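Local coordinates for neurotrypsin (Mus musculus, PDB 6H8M), which is an extracellular serine protease with a role in neuronal plasticity, represented here by its third scavenger receptor cysteine-rich (SRCR) domain, at residues 4-9 with 41-46; 19-24 with 68-73; 27-32 with 95-100; 72-77 with 84-89. One frame throughout, in Å; residues are numbered along the deposited sequence.

Contact 1. Residues 4-9 with 41-46; sequences FPIRLV and AVICRQ
Q46, on the last turn of the SRCR-domain helix, reaches F4, just before edge strand 6-10, and I6, its first residue. The axes of strand 6-9 and helix 41-46 lie 107° apart in direction and approach to 9.6 Å. With CG anti to the backbone N (chi1 -172°) and the chain extended beyond it, Q46 carries its carboxamide up to the backbone of F4. NE2 donates to F4 O at 3.0 Å, nearly along the C=O axis and in the plane of the Q46 amide. Q46 OE1 accepts from L82 N and, at 2.7 Å, from a water that accepts from F4 N, so one amide answers both backbone polar groups of F4. Against this amide lies the tip of I6, its CD1 3.5 Å from Q46 CD, the two side chains crossing obliquely. An alanine in place of Q46 would probably leave F4 O, L82 N and the bridging water without their mate and open a gap beside I6 CD1. L8 CD2 packs on I43 CG2 at 4.2 Å. L8 also touches V103 of strand 102-105, C44 is disulfide-bonded to C105, and P5, R7 and V9 bond through their backbones to strand 18-23.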
loop_
_atom_site.group_PDB
_atom_site.type_symbol
_atom_site.label_atom_id
_atom_site.label_comp_id
_atom_site.label_asym_id
_atom_site.label_seq_id
_atom_site.Cartn_x
_atom_site.Cartn_y
_atom_site.Cartn_z
ATOM N N PHE A 4 2.941 11.365 -3.339
ATOM C CA PHE A 4 4.005 10.413 -3.230
ATOM C C PHE A 4 4.127 9.661 -4.533
ATOM O O PHE A 4 3.093 9.183 -5.025
ATOM C CB PHE A 4 3.616 9.344 -2.202
ATOM C CG PHE A 4 3.582 9.873 -0.799
ATOM C CD1 PHE A 4 4.737 10.307 -0.196
ATOM C CD2 PHE A 4 2.405 9.878 -0.075
ATOM C CE1 PHE A 4 4.723 10.783 1.111
ATOM C CE2 PHE A 4 2.386 10.346 1.229
ATOM C CZ PHE A 4 3.548 10.795 1.821
ATOM N N PRO A 5 5.328 9.432 -5.077
ATOM C CA PRO A 5 5.445 8.377 -6.093
ATOM C C PRO A 5 5.109 7.011 -5.465
ATOM O O PRO A 5 5.606 6.684 -4.346
ATOM C CB PRO A 5 6.920 8.494 -6.555
ATOM C CG PRO A 5 7.371 9.885 -6.057
ATOM C CD PRO A 5 6.613 10.067 -4.756
ATOM N N ILE A 6 4.428 6.148 -6.250
ATOM C CA ILE A 6 4.029 4.819 -5.854
ATOM C C ILE A 6 4.213 3.852 -7.013
ATOM O O ILE A 6 4.123 4.249 -8.252
ATOM C CB ILE A 6 2.575 4.816 -5.325
ATOM C CG1 ILE A 6 1.559 5.217 -6.351
ATOM C CG2 ILE A 6 2.440 5.700 -4.116
ATOM C CD1 ILE A 6 0.148 4.988 -5.848
ATOM N N ARG A 7 4.544 2.614 -6.662
ATOM C CA ARG A 7 4.647 1.535 -7.649
ATOM C C ARG A 7 4.218 0.242 -7.006
ATOM O O ARG A 7 4.278 0.091 -5.825
ATOM C CB ARG A 7 6.081 1.442 -8.198
ATOM C CG ARG A 7 7.152 1.014 -7.207
ATOM C CD ARG A 7 8.556 1.048 -7.789
ATOM N NE ARG A 7 9.464 0.503 -6.780
ATOM C CZ ARG A 7 10.761 0.601 -6.818
ATOM N NH1 ARG A 7 11.317 1.252 -7.826
ATOM N NH2 ARG A 7 11.482 0.037 -5.868
ATOM N N LEU A 8 3.806 -0.721 -7.832
ATOM C CA LEU A 8 3.525 -2.075 -7.415
ATOM C C LEU A 8 4.631 -3.032 -7.923
ATOM O O LEU A 8 5.111 -2.842 -9.072
ATOM C CB LEU A 8 2.188 -2.569 -7.992
ATOM C CG LEU A 8 1.001 -1.685 -7.608
ATOM C CD1 LEU A 8 -0.267 -2.330 -8.153
ATOM C CD2 LEU A 8 0.919 -1.413 -6.093
ATOM N N VAL A 9 5.128 -3.892 -7.034
ATOM C CA VAL A 9 6.263 -4.764 -7.342
ATOM C C VAL A 9 5.907 -6.219 -7.042
ATOM O O VAL A 9 5.164 -6.533 -6.123
ATOM C CB VAL A 9 7.468 -4.326 -6.467
ATOM C CG1 VAL A 9 8.750 -5.102 -6.840
ATOM C CG2 VAL A 9 7.719 -2.827 -6.621
ATOM N N ALA A 41 -8.224 0.658 -2.479
ATOM C CA ALA A 41 -8.989 1.521 -3.404
ATOM C C ALA A 41 -8.184 2.797 -3.683
ATOM O O ALA A 41 -8.092 3.247 -4.863
ATOM C CB ALA A 41 -10.403 1.826 -2.879
ATOM N N VAL A 42 -7.549 3.361 -2.650
ATOM C CA VAL A 42 -6.879 4.589 -2.778
ATOM C C VAL A 42 -5.589 4.408 -3.612
ATOM O O VAL A 42 -5.301 5.169 -4.519
ATOM C CB VAL A 42 -6.558 5.228 -1.419
ATOM C CG1 VAL A 42 -5.622 6.440 -1.567
ATOM C CG2 VAL A 42 -7.833 5.629 -0.694
ATOM N N ILE A 43 -4.828 3.368 -3.311
ATOM C CA ILE A 43 -3.633 3.101 -4.125
ATOM C C ILE A 43 -3.993 2.901 -5.586
ATOM O O ILE A 43 -3.335 3.488 -6.498
ATOM C CB ILE A 43 -2.921 1.857 -3.555
ATOM C CG1 ILE A 43 -2.394 2.097 -2.146
ATOM C CG2 ILE A 43 -1.816 1.411 -4.524
ATOM C CD1 ILE A 43 -1.377 3.189 -2.042
ATOM N N CYS A 44 -4.986 2.048 -5.841
ATOM C CA CYS A 44 -5.393 1.728 -7.173
ATOM C C CYS A 44 -5.940 2.960 -7.929
ATOM O O CYS A 44 -5.606 3.179 -9.125
ATOM C CB CYS A 44 -6.396 0.585 -7.143
ATOM S SG CYS A 44 -5.602 -0.969 -6.583
ATOM N N ARG A 45 -6.679 3.819 -7.217
ATOM C CA ARG A 45 -7.191 5.090 -7.765
ATOM C C ARG A 45 -6.026 5.991 -8.186
ATOM O O ARG A 45 -6.017 6.507 -9.266
ATOM C CB ARG A 45 -8.165 5.759 -6.775
ATOM C CG ARG A 45 -8.847 7.023 -7.305
ATOM C CD ARG A 45 -9.938 7.549 -6.365
ATOM N NE ARG A 45 -10.992 6.600 -6.052
ATOM C CZ ARG A 45 -11.171 5.998 -4.878
ATOM N NH1 ARG A 45 -10.436 6.305 -3.811
ATOM N NH2 ARG A 45 -12.102 5.065 -4.785
ATOM N N GLN A 46 -5.017 6.155 -7.339
ATOM C CA GLN A 46 -3.900 6.981 -7.644
ATOM C C GLN A 46 -3.160 6.448 -8.891
ATOM O O GLN A 46 -2.658 7.270 -9.681
ATOM C CB GLN A 46 -2.966 7.153 -6.459
ATOM C CG GLN A 46 -1.881 8.193 -6.737
ATOM C CD GLN A 46 -0.783 8.312 -5.719
ATOM O OE1 GLN A 46 -0.984 8.191 -4.527
ATOM N NE2 GLN A 46 0.371 8.721 -6.179
HETATM O O HOH W 1 0.075 10.223 -3.083
#

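Contact 2. Residues 19-24 with 68-73; sequences VEVFVN and IHMDNV
V23 and H69 mark the nearest backbone approach, with their CA atoms 7.1 Å apart, where strand 19-23 and the weakly bonded strand 68-70 run at 83° to each other and no hydrogen bond joins them. The imidazole of H69 makes most of the contact. Its CG stands beside the backbone N, anti to the carbonyl carbon (chi1 -76°), and the ring extends toward the other strand. V23 CB sits squarely over one face, 3.6 Å from the ring centroid and only 4° off the normal, a CH-pi contact, while CG2 of V23 leans toward the CD2 side of the ring. At the edge, near the ring plane, V21 O approaches H69 CD2 to 3.2 Å, and CG2 of V21 meets the same carbon at 3.7 Å. V23 O lies 3.3 Å from H69 CE1, so backbone oxygens come close to both carbons that flank NE2. NE2 itself is hydrogen-bonded to the carbonyl of Q26, at the start of strand 26-30, a bond that, with the V23 contact over its face, is likely to hold the ring's rotation. M70, next along, sends its methyl group into the interior: CE is 4.5 Å from V21 CG2, a looser apolar touch matched by V23 CG2, and it also meets F4. Strand 26-30 runs between these partners, antiparallel to 18-23 and parallel to 68-74. Such a steep angle across one intervening strand is consistent with the strongly curved sheet of the SRCR fold, which cradles the helix.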
loop_
_atom_site.group_PDB
_atom_site.type_symbol
_atom_site.label_atom_id
_atom_site.label_comp_id
_atom_site.label_asym_id
_atom_site.label_seq_id
_atom_site.Cartn_x
_atom_site.Cartn_y
_atom_site.Cartn_z
ATOM N N VAL A 19 3.048 -2.754 -2.421
ATOM C CA VAL A 19 3.057 -1.275 -2.565
ATOM C C VAL A 19 4.392 -0.719 -2.129
ATOM O O VAL A 19 4.859 -1.053 -1.040
ATOM C CB VAL A 19 1.938 -0.629 -1.729
ATOM C CG1 VAL A 19 1.996 0.878 -2.038
ATOM C CG2 VAL A 19 0.582 -1.214 -2.108
ATOM N N GLU A 20 5.071 0.035 -3.022
ATOM C CA GLU A 20 6.259 0.752 -2.641
ATOM C C GLU A 20 6.007 2.244 -2.861
ATOM O O GLU A 20 5.353 2.662 -3.843
ATOM C CB GLU A 20 7.501 0.214 -3.362
ATOM C CG GLU A 20 7.753 -1.249 -2.933
ATOM C CD GLU A 20 9.051 -1.916 -3.260
ATOM O OE1 GLU A 20 9.338 -2.964 -2.619
ATOM O OE2 GLU A 20 9.721 -1.372 -4.133
ATOM N N VAL A 21 6.569 3.051 -1.956
ATOM C CA VAL A 21 6.378 4.470 -2.017
ATOM C C VAL A 21 7.733 5.153 -1.866
ATOM O O VAL A 21 8.630 4.625 -1.196
ATOM C CB VAL A 21 5.418 4.951 -0.931
ATOM C CG1 VAL A 21 4.132 4.167 -0.969
ATOM C CG2 VAL A 21 6.042 4.776 0.447
ATOM N N PHE A 22 7.905 6.298 -2.538
ATOM C CA PHE A 22 9.191 6.960 -2.584
ATOM C C PHE A 22 9.131 8.198 -1.679
ATOM O O PHE A 22 8.357 9.106 -1.924
ATOM C CB PHE A 22 9.551 7.403 -4.003
ATOM C CG PHE A 22 10.960 7.928 -4.136
ATOM C CD1 PHE A 22 12.003 7.031 -4.295
ATOM C CD2 PHE A 22 11.265 9.289 -4.023
ATOM C CE1 PHE A 22 13.305 7.479 -4.409
ATOM C CE2 PHE A 22 12.581 9.735 -4.129
ATOM C CZ PHE A 22 13.593 8.833 -4.323
ATOM N N VAL A 23 9.909 8.142 -0.609
ATOM C CA VAL A 23 9.871 9.115 0.515
ATOM C C VAL A 23 11.312 9.297 0.982
ATOM O O VAL A 23 12.014 8.317 1.120
ATOM C CB VAL A 23 9.031 8.553 1.671
ATOM C CG1 VAL A 23 8.948 9.511 2.845
ATOM C CG2 VAL A 23 7.607 8.247 1.250
ATOM N N ASN A 24 11.739 10.527 1.282
ATOM C CA ASN A 24 13.044 10.744 1.863
ATOM C C ASN A 24 14.151 10.086 1.040
ATOM O O ASN A 24 15.049 9.477 1.587
ATOM C CB ASN A 24 13.027 10.251 3.315
ATOM C CG ASN A 24 12.227 11.192 4.194
ATOM O OD1 ASN A 24 12.130 12.359 3.887
ATOM N ND2 ASN A 24 11.615 10.667 5.231
ATOM N N ILE A 68 10.621 0.889 5.938
ATOM C CA ILE A 68 9.165 0.812 6.014
ATOM C C ILE A 68 8.670 2.217 6.297
ATOM O O ILE A 68 8.915 2.756 7.351
ATOM C CB ILE A 68 8.719 -0.201 7.060
ATOM C CG1 ILE A 68 9.358 -1.564 6.778
ATOM C CG2 ILE A 68 7.187 -0.272 7.127
ATOM C CD1 ILE A 68 9.045 -2.578 7.865
ATOM N N HIS A 69 8.150 2.872 5.277
ATOM C CA HIS A 69 7.924 4.317 5.330
ATOM C C HIS A 69 6.686 4.662 6.138
ATOM O O HIS A 69 6.662 5.787 6.734
ATOM C CB HIS A 69 7.792 4.914 3.942
ATOM C CG HIS A 69 9.068 5.069 3.230
ATOM N ND1 HIS A 69 10.160 5.612 3.843
ATOM C CD2 HIS A 69 9.402 4.859 1.932
ATOM C CE1 HIS A 69 11.144 5.715 2.980
ATOM N NE2 HIS A 69 10.699 5.244 1.761
ATOM N N MET A 70 5.648 3.817 6.101
ATOM C CA MET A 70 4.404 4.175 6.775
ATOM C C MET A 70 3.906 2.921 7.499
ATOM O O MET A 70 4.058 1.795 6.976
ATOM C CB MET A 70 3.334 4.697 5.797
ATOM C CG MET A 70 3.863 5.689 4.789
ATOM S SD MET A 70 2.699 6.100 3.428
ATOM C CE MET A 70 3.473 7.581 2.791
ATOM N N ASP A 71 3.342 3.151 8.679
ATOM C CA ASP A 71 3.074 2.155 9.747
ATOM C C ASP A 71 1.576 1.995 9.960
ATOM O O ASP A 71 1.107 0.837 10.129
ATOM C CB ASP A 71 3.629 2.579 11.115
ATOM C CG ASP A 71 5.127 2.412 11.291
ATOM O OD1 ASP A 71 5.621 1.265 11.084
ATOM O OD2 ASP A 71 5.791 3.438 11.616
ATOM N N ASN A 72 0.828 3.106 9.927
ATOM C CA ASN A 72 -0.592 3.050 10.196
ATOM C C ASN A 72 -1.308 4.164 9.460
ATOM O O ASN A 72 -1.590 5.207 10.025
ATOM C CB ASN A 72 -0.924 3.215 11.687
ATOM C CG ASN A 72 -1.467 1.939 12.289
ATOM O OD1 ASN A 72 -2.675 1.697 12.256
ATOM N ND2 ASN A 72 -0.581 1.125 12.830
ATOM N N VAL A 73 -1.685 3.869 8.231
ATOM C CA VAL A 73 -2.371 4.803 7.383
ATOM C C VAL A 73 -3.861 4.649 7.686
ATOM O O VAL A 73 -4.276 3.494 7.801
ATOM C CB VAL A 73 -2.054 4.453 5.911
ATOM C CG1 VAL A 73 -2.728 5.394 4.939
ATOM C CG2 VAL A 73 -0.558 4.401 5.646
#

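Contact 3. Residues 27-32 with 95-100; sequences WGTICD and CRHSED
Two partners gather at an edge of the H97 ring: T29 OG1 lies near the ring plane, 3.2 Å from CE1, and the carboxylate carbon of D100 is in that plane. This His-carboxylate pair, within the loop that leads to the last strand of the SRCR domain, is made by H97 ND1 donating to the syn lone pair of D100 OD2 at 2.8 Å. T29 OG1 donates to D100 OD1, also 2.8 Å away, from above the carboxylate plane by 50°. With G64 N a further donor to OD2 and H97 NE2 bonded to G66 O, the buried carboxylate is well supplied and the imidazole is held at both nitrogens, consistent with a positively charged ring. An alanine in place of D100 would probably leave T29 OG1, H97 ND1 and G64 N without their acceptor and the ring held through NE2 but freer to turn.

The C31-C95 disulfide, with SG atoms 2.2 Å apart and chi3 of -71°, ties segment 27-32 to the loop of residues 95-100. At the far end D32 and E99 cross at about a right angle, their carboxylate planes almost perpendicular. D32 OD1 is 3.5 Å from E99 CB, and the like-charged D32 OD1 and E99 OE2 stay 4.5 Å apart. Each acid has its own donor, M58 N for D32 OD2 and R96 N for E99 OE1. A weak bond from D32 N to E99 O (2.8 Å) joins the backbones.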
loop_
_atom_site.group_PDB
_atom_site.type_symbol
_atom_site.label_atom_id
_atom_site.label_comp_id
_atom_site.label_asym_id
_atom_site.label_seq_id
_atom_site.Cartn_x
_atom_site.Cartn_y
_atom_site.Cartn_z
ATOM N N TRP A 27 12.960 4.307 -2.086
ATOM C CA TRP A 27 11.798 3.449 -2.172
ATOM C C TRP A 27 11.665 2.610 -0.897
ATOM O O TRP A 27 12.636 2.084 -0.405
ATOM C CB TRP A 27 11.855 2.514 -3.396
ATOM C CG TRP A 27 11.661 3.235 -4.685
ATOM C CD1 TRP A 27 12.622 3.676 -5.566
ATOM C CD2 TRP A 27 10.402 3.684 -5.208
ATOM N NE1 TRP A 27 12.003 4.302 -6.621
ATOM C CE2 TRP A 27 10.661 4.348 -6.410
ATOM C CE3 TRP A 27 9.088 3.617 -4.760
ATOM C CZ2 TRP A 27 9.644 4.870 -7.202
ATOM C CZ3 TRP A 27 8.078 4.093 -5.550
ATOM C CH2 TRP A 27 8.363 4.766 -6.732
ATOM N N GLY A 28 10.449 2.499 -0.359
ATOM C CA GLY A 28 10.212 1.668 0.826
ATOM C C GLY A 28 8.787 1.194 0.882
ATOM O O GLY A 28 7.977 1.507 -0.014
ATOM N N THR A 29 8.453 0.441 1.901
ATOM C CA THR A 29 7.173 -0.282 1.920
ATOM C C THR A 29 6.224 0.363 2.918
ATOM O O THR A 29 6.547 1.335 3.553
ATOM C CB THR A 29 7.427 -1.765 2.232
ATOM O OG1 THR A 29 8.169 -1.881 3.452
ATOM C CG2 THR A 29 8.341 -2.347 1.179
ATOM N N ILE A 30 5.041 -0.252 3.010
ATOM C CA ILE A 30 3.988 0.147 3.910
ATOM C C ILE A 30 3.578 -1.057 4.752
ATOM O O ILE A 30 3.314 -2.159 4.228
ATOM C CB ILE A 30 2.786 0.652 3.108
ATOM C CG1 ILE A 30 3.178 1.781 2.170
ATOM C CG2 ILE A 30 1.634 1.017 4.014
ATOM C CD1 ILE A 30 1.965 2.363 1.438
ATOM N N CYS A 31 3.513 -0.880 6.066
ATOM C CA CYS A 31 3.078 -1.926 7.010
ATOM C C CYS A 31 1.571 -2.232 6.825
ATOM O O CYS A 31 0.782 -1.333 6.634
ATOM C CB CYS A 31 3.336 -1.493 8.446
ATOM S SG CYS A 31 2.999 -2.809 9.635
ATOM N N ASP A 32 1.183 -3.502 6.976
ATOM C CA ASP A 32 -0.197 -3.922 6.721
ATOM C C ASP A 32 -1.097 -3.720 7.935
ATOM O O ASP A 32 -2.246 -4.120 7.877
ATOM C CB ASP A 32 -0.256 -5.371 6.220
ATOM C CG ASP A 32 0.111 -6.398 7.296
ATOM O OD1 ASP A 32 0.439 -5.982 8.433
ATOM O OD2 ASP A 32 0.147 -7.596 6.986
ATOM N N CYS A 95 7.069 -2.720 13.102
ATOM C CA CYS A 95 6.727 -3.444 11.860
ATOM C C CYS A 95 7.965 -4.092 11.229
ATOM O O CYS A 95 9.027 -3.589 11.353
ATOM C CB CYS A 95 6.034 -2.519 10.859
ATOM S SG CYS A 95 4.289 -2.248 11.271
ATOM N N ARG A 96 7.795 -5.209 10.501
ATOM C CA ARG A 96 8.863 -5.931 9.807
ATOM C C ARG A 96 8.387 -6.128 8.367
ATOM O O ARG A 96 7.169 -5.967 8.112
ATOM C CB ARG A 96 9.166 -7.297 10.437
ATOM C CG ARG A 96 9.554 -7.283 11.920
ATOM C CD ARG A 96 10.167 -8.574 12.457
ATOM N NE ARG A 96 11.518 -8.719 11.905
ATOM C CZ ARG A 96 12.572 -9.295 12.491
ATOM N NH1 ARG A 96 12.501 -9.790 13.715
ATOM N NH2 ARG A 96 13.712 -9.372 11.826
ATOM N N HIS A 97 9.319 -6.459 7.468
ATOM C CA HIS A 97 8.970 -6.612 6.041
ATOM C C HIS A 97 8.019 -7.791 5.796
ATOM O O HIS A 97 7.325 -7.848 4.766
ATOM C CB HIS A 97 10.232 -6.656 5.167
ATOM C CG HIS A 97 10.830 -5.315 4.909
ATOM N ND1 HIS A 97 10.181 -4.369 4.119
ATOM C CD2 HIS A 97 11.981 -4.749 5.337
ATOM C CE1 HIS A 97 10.937 -3.272 4.079
ATOM N NE2 HIS A 97 12.051 -3.483 4.791
ATOM N N SER A 98 7.953 -8.718 6.733
ATOM C CA SER A 98 6.984 -9.815 6.689
ATOM C C SER A 98 5.531 -9.310 6.734
ATOM O O SER A 98 4.651 -10.069 6.421
ATOM C CB SER A 98 7.295 -10.793 7.776
ATOM O OG SER A 98 7.237 -10.177 9.038
ATOM N N GLU A 99 5.299 -8.034 7.079
ATOM C CA GLU A 99 3.964 -7.408 7.170
ATOM C C GLU A 99 3.734 -6.389 6.044
ATOM O O GLU A 99 2.749 -5.624 6.071
ATOM C CB GLU A 99 3.825 -6.709 8.540
ATOM C CG GLU A 99 3.901 -7.667 9.728
ATOM C CD GLU A 99 4.247 -6.958 11.032
ATOM O OE1 GLU A 99 5.407 -6.596 11.216
ATOM O OE2 GLU A 99 3.333 -6.731 11.836
ATOM N N ASP A 100 4.567 -6.422 5.003
ATOM C CA ASP A 100 4.447 -5.461 3.898
ATOM C C ASP A 100 3.091 -5.591 3.212
ATOM O O ASP A 100 2.604 -6.727 2.948
ATOM C CB ASP A 100 5.564 -5.623 2.873
ATOM C CG ASP A 100 6.906 -5.033 3.343
ATOM O OD1 ASP A 100 6.928 -4.237 4.329
ATOM O OD2 ASP A 100 7.917 -5.339 2.687
#

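Contact 4. Residues 72-77 with 84-89; sequences NVKCTG and DCVKQD
K74 and Q88 lie slantwise against each other on one face of the beta hairpin that ends the main sheet of the SRCR domain. K74 stretches out fully, CG anti to the backbone N (chi1 -168°), and the carboxamide of Q88 comes up against its aliphatic chain: OE1 meets K74 CB at 3.2 Å and NE2 meets K74 CD at 3.3 Å. These are contacts of a polar group with methylenes; they cover the lower part of the lysine while its ammonium end leads away. V86 stands on the same face, its CG2 3.6 Å from K74 CB, so K74 is flanked by V86 and Q88. V73 turns to the other face, where its CG1 packs on C85 CB at 3.6 Å and its side chain also touches L82.

Backbone pairing sets these side chains opposite one another. K74 and V86 form an antiparallel hydrogen-bonded pair, K74 N to V86 O at 2.8 Å and V86 N to K74 O at 3.0 Å, both nearly straight. Toward the open end the pairing fades to a weak, bent bond from Q88 N to N72 O (122° at the hydrogen), while N72 ND2, a separate group, is hydrogen-bonded to D33 OD2. Toward the loop end, C75 and C85 both lie against V42 of the helix. There a disulfide staples the strands, with C75 SG and C85 SG 2.2 Å apart and a chi3 of 102°.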
loop_
_atom_site.group_PDB
_atom_site.type_symbol
_atom_site.label_atom_id
_atom_site.label_comp_id
_atom_site.label_asym_id
_atom_site.label_seq_id
_atom_site.Cartn_x
_atom_site.Cartn_y
_atom_site.Cartn_z
ATOM N N ASN A 72 0.828 3.106 9.927
ATOM C CA ASN A 72 -0.592 3.050 10.196
ATOM C C ASN A 72 -1.308 4.164 9.460
ATOM O O ASN A 72 -1.590 5.207 10.025
ATOM C CB ASN A 72 -0.924 3.215 11.687
ATOM C CG ASN A 72 -1.467 1.939 12.289
ATOM O OD1 ASN A 72 -2.675 1.697 12.256
ATOM N ND2 ASN A 72 -0.581 1.125 12.830
ATOM N N VAL A 73 -1.685 3.869 8.231
ATOM C CA VAL A 73 -2.371 4.803 7.383
ATOM C C VAL A 73 -3.861 4.649 7.686
ATOM O O VAL A 73 -4.276 3.494 7.801
ATOM C CB VAL A 73 -2.054 4.453 5.911
ATOM C CG1 VAL A 73 -2.728 5.394 4.939
ATOM C CG2 VAL A 73 -0.558 4.401 5.646
ATOM N N LYS A 74 -4.602 5.760 7.835
ATOM C CA LYS A 74 -6.067 5.771 7.929
ATOM C C LYS A 74 -6.631 6.370 6.639
ATOM O O LYS A 74 -6.279 7.450 6.271
ATOM C CB LYS A 74 -6.577 6.581 9.125
ATOM C CG LYS A 74 -8.059 6.388 9.446
ATOM C CD LYS A 74 -8.494 6.983 10.791
ATOM C CE LYS A 74 -9.992 6.947 10.981
ATOM N NZ LYS A 74 -10.381 7.125 12.404
ATOM N N CYS A 75 -7.427 5.593 5.911
ATOM C CA CYS A 75 -8.048 6.000 4.637
ATOM C C CYS A 75 -9.569 5.841 4.856
ATOM O O CYS A 75 -10.011 4.839 5.448
ATOM C CB CYS A 75 -7.573 5.118 3.461
ATOM S SG CYS A 75 -5.848 5.410 2.879
ATOM N N THR A 76 -10.377 6.761 4.325
ATOM C CA THR A 76 -11.825 6.519 4.178
ATOM C C THR A 76 -12.096 5.534 3.026
ATOM O O THR A 76 -13.053 4.808 3.094
ATOM C CB THR A 76 -12.586 7.818 3.899
ATOM O OG1 THR A 76 -12.236 8.177 2.554
ATOM C CG2 THR A 76 -12.294 8.903 4.913
ATOM N N GLY A 77 -11.204 5.489 1.998
ATOM C CA GLY A 77 -11.453 4.716 0.791
ATOM C C GLY A 77 -11.803 5.568 -0.406
ATOM O O GLY A 77 -11.733 5.094 -1.558
ATOM N N ASP A 84 -3.360 11.996 0.649
ATOM C CA ASP A 84 -4.571 12.605 1.275
ATOM C C ASP A 84 -5.070 11.724 2.415
ATOM O O ASP A 84 -5.956 12.091 3.143
ATOM C CB ASP A 84 -5.697 12.807 0.254
ATOM C CG ASP A 84 -5.310 13.686 -0.914
ATOM O OD1 ASP A 84 -4.441 14.517 -0.715
ATOM O OD2 ASP A 84 -5.829 13.478 -2.030
ATOM N N CYS A 85 -4.577 10.488 2.531
ATOM C CA CYS A 85 -4.942 9.685 3.720
ATOM C C CYS A 85 -4.267 10.347 4.915
ATOM O O CYS A 85 -3.476 11.216 4.711
ATOM C CB CYS A 85 -4.514 8.233 3.568
ATOM S SG CYS A 85 -5.412 7.448 2.211
ATOM N N VAL A 86 -4.592 9.923 6.134
ATOM C CA VAL A 86 -4.052 10.564 7.354
ATOM C C VAL A 86 -3.195 9.534 8.089
ATOM O O VAL A 86 -3.543 8.366 8.125
ATOM C CB VAL A 86 -5.154 11.186 8.243
ATOM C CG1 VAL A 86 -5.855 12.322 7.510
ATOM C CG2 VAL A 86 -6.182 10.183 8.746
ATOM N N LYS A 87 -2.042 9.967 8.611
ATOM C CA LYS A 87 -1.159 9.107 9.415
ATOM C C LYS A 87 -1.753 9.001 10.821
ATOM O O LYS A 87 -2.574 9.829 11.204
ATOM C CB LYS A 87 0.273 9.651 9.368
ATOM C CG LYS A 87 0.862 9.683 7.957
ATOM C CD LYS A 87 1.587 10.976 7.571
ATOM C CE LYS A 87 1.983 11.010 6.104
ATOM N NZ LYS A 87 2.968 12.083 5.815
ATOM N N GLN A 88 -1.398 7.928 11.533
ATOM C CA GLN A 88 -1.862 7.661 12.904
ATOM C C GLN A 88 -0.671 7.217 13.758
ATOM O O GLN A 88 0.133 6.396 13.309
ATOM C CB GLN A 88 -2.930 6.560 12.934
ATOM C CG GLN A 88 -4.363 7.076 12.864
ATOM C CD GLN A 88 -5.335 5.975 12.508
ATOM O OE1 GLN A 88 -5.086 5.159 11.619
ATOM N NE2 GLN A 88 -6.454 5.933 13.213
ATOM N N ASP A 89 -0.578 7.758 14.983
ATOM C CA ASP A 89 0.293 7.227 16.044
ATOM C C ASP A 89 -0.511 6.221 16.880
ATOM O O ASP A 89 -0.897 6.496 18.019
ATOM C CB ASP A 89 0.904 8.343 16.899
ATOM C CG ASP A 89 2.132 8.970 16.266
ATOM O OD1 ASP A 89 3.056 8.203 15.915
ATOM O OD2 ASP A 89 2.150 10.214 16.116
#

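How the contacts relate
All four contacts belong to the SRCR domain; the protease domain lies elsewhere in the protein. Contacts 2 and 3 sit closest, their centres 8 Å apart, joined by backbone bonds H69 N to T29 O and V21 N to G28 O. Contact 1 adjoins contact 2 through the salt bridge from R7 NH2 to E20 OE2 (2.8 Å). R7 also reaches W27 of contact 3 in a cation-pi pair, although the centres of contacts 1 and 3 are 15 Å apart. Contact 4 shares N72 and V73 with contact 2 and meets the helix of contact 1 where R45 NH1 is hydrogen-bonded to G77 O (2.9 Å).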